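SnoaL-like domain-containing protein (Methylibium petroleiphilum PM1, PDB 3G16) is of unknown function but has a cystatin-like fold with a SnoaL-like domain of the NTF2 clan, and possibly binds a small molecule, as related proteins do. Local coordinates at residues K30-F35 with G54-A59. Numbering follows the deposited sequence. Where two conformers were deposited one is given.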
ATOM      1  N   LYS A  30      22.625  -7.875  -7.283  1.00 16.26           N
ATOM      2  CA  LYS A  30      22.344  -7.216  -6.007  0.50 15.18           C
ATOM      3  C   LYS A  30      20.874  -7.404  -5.665  1.00 15.54           C
ATOM      4  O   LYS A  30      20.538  -7.748  -4.514  1.00 16.52           O
ATOM      5  CB  LYS A  30      22.703  -5.714  -5.985  0.50 15.25           C
ATOM      6  CG  LYS A  30      22.199  -5.007  -4.705  0.50 14.48           C
ATOM      7  CD  LYS A  30      22.623  -3.526  -4.582  0.50 14.45           C
ATOM      8  CE  LYS A  30      24.157  -3.380  -4.558  0.50 11.99           C
ATOM      9  NZ  LYS A  30      24.671  -1.955  -4.390  0.50 13.71           N
HETATM   10  N   MSE A  31      19.995  -7.222  -6.640  1.00 15.02           N
HETATM   11  CA  MSE A  31      18.569  -7.385  -6.372  1.00 14.30           C
HETATM   12  C   MSE A  31      18.234  -8.837  -5.996  1.00 14.44           C
HETATM   13  O   MSE A  31      17.502  -9.101  -5.053  1.00 15.15           O
HETATM   14  CB  MSE A  31      17.742  -6.926  -7.568  1.00 13.03           C
HETATM   15  CG  MSE A  31      17.720  -5.453  -7.830  1.00 14.22           C
HETATM   16 SE   MSE A  31      16.576  -4.976  -9.307  0.75 13.25          SE
HETATM   17  CE  MSE A  31      17.843  -5.055 -10.793  1.00 15.88           C
ATOM     18  N   ILE A  32      18.766  -9.796  -6.746  1.00 14.83           N
ATOM     19  CA  ILE A  32      18.459 -11.194  -6.521  1.00 14.84           C
ATOM     20  C   ILE A  32      18.815 -11.636  -5.105  1.00 14.65           C
ATOM     21  O   ILE A  32      18.100 -12.448  -4.488  1.00 15.60           O
ATOM     22  CB  ILE A  32      19.200 -12.064  -7.582  1.00 14.84           C
ATOM     23  CG1 ILE A  32      18.528 -11.889  -8.942  1.00 16.09           C
ATOM     24  CG2 ILE A  32      19.217 -13.542  -7.206  1.00 17.34           C
ATOM     25  CD1 ILE A  32      19.340 -12.461 -10.155  1.00 16.30           C
ATOM     26  N   ALA A  33      19.907 -11.075  -4.574  1.00 15.76           N
ATOM     27  CA  ALA A  33      20.385 -11.427  -3.233  1.00 16.83           C
ATOM     28  C   ALA A  33      19.464 -10.952  -2.112  1.00 14.85           C
ATOM     29  O   ALA A  33      19.623 -11.349  -0.957  1.00 17.45           O
ATOM     30  CB  ALA A  33      21.782 -10.879  -3.027  1.00 17.20           C
ATOM     31  N   CYS A  34      18.493 -10.094  -2.453  1.00 13.28           N
ATOM     32  CA  CYS A  34      17.564  -9.611  -1.452  1.00 14.46           C
ATOM     33  C   CYS A  34      16.308 -10.449  -1.287  1.00 14.14           C
ATOM     34  O   CYS A  34      15.471 -10.151  -0.437  1.00 14.43           O
ATOM     35  CB  CYS A  34      17.091  -8.212  -1.850  1.00 15.83           C
ATOM     36  SG  CYS A  34      18.448  -6.988  -1.821  1.00 16.73           S
ATOM     37  N   PHE A  35      16.168 -11.452  -2.156  1.00 14.44           N
ATOM     38  CA  PHE A  35      14.992 -12.310  -2.186  1.00 13.50           C
ATOM     39  C   PHE A  35      15.271 -13.779  -2.020  1.00 15.24           C
ATOM     40  O   PHE A  35      16.338 -14.251  -2.418  1.00 14.89           O
ATOM     41  CB  PHE A  35      14.363 -12.232  -3.591  1.00 13.67           C
ATOM     42  CG  PHE A  35      13.777 -10.890  -3.948  1.00 13.45           C
ATOM     43  CD1 PHE A  35      12.499 -10.539  -3.534  1.00 13.77           C
ATOM     44  CD2 PHE A  35      14.487  -9.969  -4.694  1.00 15.41           C
ATOM     45  CE1 PHE A  35      11.952  -9.316  -3.852  1.00 14.10           C
ATOM     46  CE2 PHE A  35      13.947  -8.727  -5.005  1.00 15.62           C
ATOM     47  CZ  PHE A  35      12.675  -8.408  -4.600  1.00 15.21           C
ATOM     48  N   GLY A  54       9.687 -15.153  -9.426  1.00 14.50           N
ATOM     49  CA  GLY A  54      11.044 -15.491  -9.113  1.00 15.89           C
ATOM     50  C   GLY A  54      11.942 -14.285  -9.012  1.00 15.14           C
ATOM     51  O   GLY A  54      11.791 -13.281  -9.726  1.00 15.06           O
ATOM     52  N   ALA A  55      12.907 -14.343  -8.094  1.00 14.59           N
ATOM     53  CA  ALA A  55      13.826 -13.239  -7.903  1.00 13.61           C
ATOM     54  C   ALA A  55      14.515 -12.805  -9.194  1.00 14.84           C
ATOM     55  O   ALA A  55      14.738 -11.616  -9.426  1.00 15.67           O
ATOM     56  CB  ALA A  55      14.876 -13.665  -6.855  1.00 15.24           C
ATOM     57  N   ALA A  56      14.949 -13.789  -9.994  1.00 15.11           N
ATOM     58  CA  ALA A  56      15.699 -13.460 -11.214  1.00 15.81           C
ATOM     59  C   ALA A  56      14.840 -12.662 -12.183  1.00 16.05           C
ATOM     60  O   ALA A  56      15.333 -11.831 -12.936  1.00 16.91           O
ATOM     61  CB  ALA A  56      16.222 -14.758 -11.897  1.00 17.83           C
ATOM     62  N   GLN A  57      13.560 -12.964 -12.202  1.00 15.72           N
ATOM     63  CA  GLN A  57      12.615 -12.288 -13.086  1.00 16.49           C
ATOM     64  C   GLN A  57      12.325 -10.869 -12.611  1.00 16.06           C
ATOM     65  O   GLN A  57      12.241  -9.926 -13.413  1.00 15.62           O
ATOM     66  CB  GLN A  57      11.330 -13.087 -13.207  1.00 17.27           C
ATOM     67  CG  GLN A  57      11.463 -14.321 -14.109  1.00 18.75           C
ATOM     68  CD  GLN A  57      12.581 -15.274 -13.691  1.00 20.00           C
ATOM     69  OE1 GLN A  57      12.445 -16.012 -12.664  1.00 22.06           O
ATOM     70  NE2 GLN A  57      13.695 -15.264 -14.436  1.00 18.09           N
ATOM     71  N   ILE A  58      12.133 -10.692 -11.303  1.00 14.60           N
ATOM     72  CA  ILE A  58      11.955  -9.357 -10.758  1.00 14.43           C
ATOM     73  C   ILE A  58      13.165  -8.528 -11.152  1.00 14.91           C
ATOM     74  O   ILE A  58      13.022  -7.418 -11.675  1.00 13.92           O
ATOM     75  CB  ILE A  58      11.826  -9.463  -9.208  1.00 13.94           C
ATOM     76  CG1 ILE A  58      10.542 -10.209  -8.793  1.00 14.03           C
ATOM     77  CG2 ILE A  58      11.864  -8.069  -8.588  1.00 14.57           C
ATOM     78  CD1 ILE A  58      10.497 -10.604  -7.293  1.00 13.21           C
ATOM     79  N   ALA A  59      14.376  -9.051 -10.931  1.00 13.95           N
ATOM     80  CA  ALA A  59      15.591  -8.311 -11.186  1.00 13.86           C
ATOM     81  C   ALA A  59      15.757  -7.958 -12.665  1.00 14.01           C
ATOM     82  O   ALA A  59      16.114  -6.833 -13.018  1.00 14.69           O
ATOM     83  CB  ALA A  59      16.821  -9.118 -10.655  1.00 15.22           C
TER
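A55 opens helix 55-69 and meets F35 and I32. Its CB lies 3.6 Å from F35 CB and touches I32 CG2 more loosely. G54 stands just before it as the N-cap, and its carbonyl O accepts the amide of I58. G54 is also hydrogen-bonded through its backbone to A39, which ties the start of this helix to strand 39-42. A56 CB points away, yet I32 CD1 comes within 3.9 Å of A56 CA. I58 faces the F35 ring. Its CD1 sits over one face, offset toward the rim, in a CH-pi contact 4.2 Å from the ring centroid and 19° off the normal. I58 CG2 touches the same ring at CZ and CE2. Y19 of helix 9-24 packs edge-to-face with F35, and I117 and I120 of strand 116-124 also touch it. A59 CB touches both I32 CG1, at 3.7 Å, and M31 CB, at 3.9 Å. The selenomethionine M31 bends at chi3 (-91°), which places CE 3.3 Å from A59 O. Its side chain is about 7 Å from a bound unknown ligand. The small alanines let helix 28-32 come close, with the CA atoms of I32 and A55 5.2 Å apart. In this cystatin-like fold the contact packs helix 28-32 and the start of strand 35-36 on helix 55-69. No hydrogen bond crosses it, so the fit of apolar shapes sets how the two segments lie.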